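Probable arabinosyltransferase C (Mycobacterium tuberculosis, PDB 3PTY) probably polymerises arabinose into the arabinan of arabinogalactan in the mycobacterial cell wall, its C-terminal extracellular domain forming a lectin-like carbohydrate-binding module. Local coordinates at residues Ala162-Val167 / Asn210-Leu215. Sequence-based numbering, arbitrary orientation.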
loop_
_atom_site.group_PDB
_atom_site.type_symbol
_atom_site.label_atom_id
_atom_site.label_comp_id
_atom_site.label_asym_id
_atom_site.label_seq_id
_atom_site.Cartn_x
_atom_site.Cartn_y
_atom_site.Cartn_z
ATOM N N ALA A 162 17.801 21.105 3.433
ATOM C CA ALA A 162 16.748 20.930 4.427
ATOM C C ALA A 162 17.312 21.396 5.768
ATOM O O ALA A 162 18.517 21.292 5.998
ATOM C CB ALA A 162 16.319 19.473 4.505
ATOM N N PRO A 163 16.450 21.919 6.655
ATOM C CA PRO A 163 16.923 22.421 7.951
ATOM C C PRO A 163 17.062 21.282 8.960
ATOM O O PRO A 163 16.579 21.392 10.087
ATOM C CB PRO A 163 15.797 23.358 8.383
ATOM C CG PRO A 163 14.561 22.733 7.792
ATOM C CD PRO A 163 14.988 22.060 6.504
ATOM N N LEU A 164 17.719 20.202 8.553
ATOM C CA LEU A 164 17.816 19.011 9.388
ATOM C C LEU A 164 19.224 18.458 9.373
ATOM O O LEU A 164 19.917 18.537 8.359
ATOM C CB LEU A 164 16.905 17.912 8.840
ATOM C CG LEU A 164 15.402 18.164 8.727
ATOM C CD1 LEU A 164 14.765 17.018 7.957
ATOM C CD2 LEU A 164 14.779 18.301 10.109
ATOM N N LEU A 165 19.630 17.873 10.494
ATOM C CA LEU A 165 20.827 17.052 10.535
ATOM C C LEU A 165 20.313 15.622 10.466
ATOM O O LEU A 165 19.477 15.216 11.278
ATOM C CB LEU A 165 21.586 17.297 11.839
ATOM C CG LEU A 165 22.970 16.683 12.080
ATOM C CD1 LEU A 165 22.920 15.159 12.135
ATOM C CD2 LEU A 165 23.965 17.155 11.044
ATOM N N VAL A 166 20.784 14.865 9.484
ATOM C CA VAL A 166 20.222 13.545 9.230
ATOM C C VAL A 166 21.281 12.465 9.342
ATOM O O VAL A 166 22.424 12.656 8.927
ATOM C CB VAL A 166 19.561 13.489 7.836
ATOM C CG1 VAL A 166 19.270 12.042 7.420
ATOM C CG2 VAL A 166 18.289 14.329 7.833
ATOM N N VAL A 167 20.893 11.329 9.910
ATOM C CA VAL A 167 21.758 10.160 9.947
ATOM C C VAL A 167 20.966 8.951 9.464
ATOM O O VAL A 167 19.920 8.632 10.017
ATOM C CB VAL A 167 22.259 9.887 11.379
ATOM C CG1 VAL A 167 22.924 8.517 11.461
ATOM C CG2 VAL A 167 23.212 10.992 11.822
ATOM N N ASN A 210 15.919 7.270 7.878
ATOM C CA ASN A 210 16.600 8.524 8.142
ATOM C C ASN A 210 16.196 9.126 9.478
ATOM O O ASN A 210 15.063 9.570 9.641
ATOM C CB ASN A 210 16.332 9.516 7.002
ATOM C CG ASN A 210 17.022 9.105 5.717
ATOM O OD1 ASN A 210 18.216 8.821 5.715
ATOM N ND2 ASN A 210 16.272 9.053 4.622
ATOM N N LEU A 211 17.122 9.125 10.434
ATOM C CA LEU A 211 16.916 9.821 11.700
ATOM C C LEU A 211 17.070 11.315 11.440
ATOM O O LEU A 211 17.928 11.716 10.655
ATOM C CB LEU A 211 17.943 9.370 12.743
ATOM C CG LEU A 211 18.117 7.865 12.977
ATOM C CD1 LEU A 211 19.264 7.615 13.949
ATOM C CD2 LEU A 211 16.830 7.234 13.483
ATOM N N ARG A 212 16.246 12.138 12.087
ATOM C CA ARG A 212 16.278 13.577 11.829
ATOM C C ARG A 212 16.356 14.391 13.104
ATOM O O ARG A 212 15.637 14.129 14.072
ATOM C CB ARG A 212 15.060 14.048 11.020
ATOM C CG ARG A 212 14.742 13.230 9.776
ATOM C CD ARG A 212 13.423 12.483 9.939
ATOM N NE ARG A 212 13.212 11.483 8.890
ATOM C CZ ARG A 212 12.281 11.571 7.945
ATOM N NH1 ARG A 212 11.458 12.614 7.919
ATOM N NH2 ARG A 212 12.157 10.601 7.045
ATOM N N ALA A 213 17.223 15.396 13.080
ATOM C CA ALA A 213 17.365 16.337 14.181
ATOM C C ALA A 213 17.292 17.745 13.603
ATOM O O ALA A 213 18.081 18.097 12.730
ATOM C CB ALA A 213 18.707 16.115 14.882
ATOM N N PRO A 214 16.345 18.563 14.086
ATOM C CA PRO A 214 16.200 19.921 13.551
ATOM C C PRO A 214 17.450 20.749 13.822
ATOM O O PRO A 214 17.909 20.809 14.964
ATOM C CB PRO A 214 15.010 20.479 14.348
ATOM C CG PRO A 214 15.008 19.658 15.614
ATOM C CD PRO A 214 15.339 18.282 15.123
ATOM N N LEU A 215 17.999 21.376 12.788
ATOM C CA LEU A 215 19.175 22.225 12.967
ATOM C C LEU A 215 18.889 23.369 13.933
ATOM O O LEU A 215 19.800 23.880 14.584
ATOM C CB LEU A 215 19.656 22.792 11.625
ATOM C CG LEU A 215 20.282 21.791 10.651
ATOM C CD1 LEU A 215 20.609 22.487 9.328
ATOM C CD2 LEU A 215 21.541 21.161 11.258
#
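Pro163, the centre of an inverse gamma turn, offers its carbonyl to the turn that follows the partner strand: Leu215 N reaches Pro163 O at 3.1 Å, from well above the carbonyl plane. Leu215 then lays its side chain along the backbone opposite, with CG 3.7 Å from Leu164 N and CD2 3.9 Å from Leu165 CB. Leu164 and Pro214 form a non-hydrogen-bonded antiparallel pair. The CB bond of Leu164 points away from the partner strand, yet with CG beside the backbone N (chi1 -60°) the branch CD2 still comes to lie against Pro214 CA.

Leu165 forms the first hydrogen-bonded pair, with Ala213. Leu165 N gives a nearly straight bond of 2.7 Å to Ala213 O, and Ala213 N returns one to Leu165 O; in both, the donor lies in the carbonyl plane. Their CB atoms share one face of the sheet with Val167 and Leu211.

Val166 stands on the other face, alongside Arg212 in a non-hydrogen-bonded pair, where Val166 CG2 meets the aliphatic Arg212 CG at 4.2 Å. Val166 CA makes a CA-H...O contact of 3.3 Å with Leu211 O. Val166 CG1 lies 3.8 Å from Asn210 OD1, an oxygen whose hydrogen bonds go to Thr168 OG1 and Arg246 NH2. Val167 completes the register, exchanging backbone bonds with Leu211, and Phe199 of the adjoining strand 195-202 touches both of their side chains.

Strands 164-171 and 209-214 are thus neighbours within the antiparallel sheet of this beta-sandwich domain. Arg212 bends at chi2 (113°), bringing NE to Asn210 O within its guanidinium plane at 2.8 Å, and NH1 goes on to Trp335 O. Two backbone carbonyls thus hold the guanidinium of the buried Arg212, bonds that limit its rotation and place partial negative charge beside it, which would suit its positive charge.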